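Local coordinates for beta-N-acetylglucosaminidase-like protein Glycoside hydrolase family 20 (Flavobacterium johnsoniae, PDB 6YHH) that probably releases terminal N-acetylglucosamine from chitin-derived oligosaccharides by hydrolysis, as a family 20 beta-N-acetylhexosaminidase of a bacterial chitin utilisation locus, at residues 215-220 with 304-309. Residues are numbered along the deposited sequence; the frame is centred on the assembly and turned at random.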
# COMPACT_ATOMS: atom_id res chain seq x y z
N ASN A 215 11.56 3.42 -15.77
CA ASN A 215 11.52 4.23 -14.56
C ASN A 215 11.81 3.40 -13.30
O ASN A 215 12.37 3.96 -12.36
CB ASN A 215 10.18 4.95 -14.44
CG ASN A 215 10.07 6.10 -15.47
OD1 ASN A 215 11.09 6.59 -15.94
ND2 ASN A 215 8.88 6.60 -15.72
N ILE A 216 11.52 2.08 -13.35
CA ILE A 216 11.95 1.21 -12.23
C ILE A 216 13.44 1.04 -12.27
O ILE A 216 14.10 0.96 -11.24
CB ILE A 216 11.13 -0.08 -12.26
CG1 ILE A 216 9.72 0.21 -11.70
CG2 ILE A 216 11.79 -1.20 -11.47
CD1 ILE A 216 8.67 -0.86 -12.00
N VAL A 217 14.05 0.90 -13.45
CA VAL A 217 15.53 0.80 -13.58
C VAL A 217 16.14 2.04 -12.93
O VAL A 217 17.07 1.96 -12.16
CB VAL A 217 15.92 0.65 -15.06
CG1 VAL A 217 17.37 1.00 -15.29
CG2 VAL A 217 15.61 -0.76 -15.56
N LYS A 218 15.58 3.22 -13.23
CA LYS A 218 16.10 4.48 -12.65
C LYS A 218 15.94 4.51 -11.16
O LYS A 218 16.87 4.89 -10.44
CB LYS A 218 15.40 5.69 -13.24
CG LYS A 218 15.70 5.94 -14.68
CD LYS A 218 15.13 7.26 -15.26
CE LYS A 218 15.14 7.29 -16.76
NZ LYS A 218 14.86 8.67 -17.29
N TYR A 219 14.78 4.06 -10.67
CA TYR A 219 14.45 4.08 -9.25
C TYR A 219 15.47 3.20 -8.54
O TYR A 219 16.01 3.55 -7.48
CB TYR A 219 13.03 3.51 -9.06
CG TYR A 219 12.43 3.63 -7.72
CD1 TYR A 219 12.67 2.71 -6.74
CD2 TYR A 219 11.56 4.68 -7.42
CE1 TYR A 219 12.07 2.82 -5.49
CE2 TYR A 219 10.97 4.83 -6.19
CZ TYR A 219 11.19 3.87 -5.22
OH TYR A 219 10.60 4.02 -3.95
N ALA A 220 15.74 2.05 -9.13
CA ALA A 220 16.73 1.09 -8.58
C ALA A 220 18.15 1.71 -8.55
O ALA A 220 18.90 1.59 -7.60
CB ALA A 220 16.76 -0.22 -9.34
N PRO A 304 17.43 -3.17 -24.57
CA PRO A 304 17.64 -1.75 -24.38
C PRO A 304 16.96 -1.15 -23.18
O PRO A 304 17.36 -0.06 -22.72
CB PRO A 304 17.09 -1.12 -25.69
CG PRO A 304 17.38 -2.19 -26.66
CD PRO A 304 16.91 -3.43 -25.93
N LEU A 305 15.97 -1.85 -22.63
CA LEU A 305 15.25 -1.38 -21.45
C LEU A 305 16.07 -1.56 -20.17
O LEU A 305 15.83 -0.84 -19.18
CB LEU A 305 13.90 -2.11 -21.34
CG LEU A 305 12.97 -2.13 -22.54
CD1 LEU A 305 11.71 -2.89 -22.19
CD2 LEU A 305 12.67 -0.68 -22.90
N PHE A 306 16.99 -2.50 -20.19
CA PHE A 306 17.74 -2.90 -19.01
C PHE A 306 19.25 -2.61 -19.23
O PHE A 306 19.94 -3.39 -19.89
CB PHE A 306 17.51 -4.37 -18.78
CG PHE A 306 16.11 -4.70 -18.36
CD1 PHE A 306 15.71 -4.40 -17.04
CD2 PHE A 306 15.20 -5.23 -19.24
CE1 PHE A 306 14.40 -4.72 -16.67
CE2 PHE A 306 13.91 -5.48 -18.87
CZ PHE A 306 13.53 -5.21 -17.57
N PRO A 307 19.77 -1.54 -18.66
CA PRO A 307 21.15 -1.17 -18.94
C PRO A 307 22.21 -2.04 -18.27
O PRO A 307 23.38 -1.96 -18.65
CB PRO A 307 21.25 0.26 -18.41
CG PRO A 307 20.23 0.30 -17.29
CD PRO A 307 19.09 -0.55 -17.80
N GLY A 308 21.81 -2.84 -17.26
CA GLY A 308 22.69 -3.72 -16.57
C GLY A 308 23.33 -4.71 -17.51
O GLY A 308 22.78 -5.05 -18.54
N ALA A 309 24.51 -5.16 -17.15
CA ALA A 309 25.28 -6.01 -18.05
C ALA A 309 24.90 -7.45 -18.16
O ALA A 309 25.53 -8.19 -18.94
CB ALA A 309 26.75 -5.90 -17.67
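The phenyl ring of Phe306 meets Val217 at a slant: methyl CG2 lies 3.9 Å from ring atom CD1. Ile213 of helix 210-222, the helix that carries Val217, Ile227 and Pro229 of strand 226-230, and Trp180 and Leu182 of strand 177-184 also touch the phenylalanine side chain, which is buried. Val217 CG1 abuts the CD-CG side of the Pro307 pyrrolidine, 3.4 Å from Pro307 CD, tighter than ordinary van der Waals contact, and 3.6 Å from Pro307 CG. The valine's torsion divides the work: CG1 stands anti to the backbone N (chi1 161°) and faces the proline, while CG2, beside that N, faces the phenylalanine and also comes within 3.6 Å of the carbonyl O of Leu305. Shortening Val217 to an alanine would probably leave a gap against both rings, taking away the methyl that abuts Pro307 and the one beside Phe306. The contact joins helix 210-222 to the loop that runs from helix 289-302 into strand 310-312, within the TIM-barrel catalytic domain of the family and away from the predicted proton donor. On the loop side, Lys361 NZ hydrogen-bonds the carbonyl oxygens of Phe306 and Gly308. Apart from the approach of a methyl to the Leu305 carbonyl, the meeting groups are hydrocarbon, with no hydrogen bond or salt bridge between the segments, so what Val217 contributes here is van der Waals packing and the burial of a modest amount of hydrocarbon.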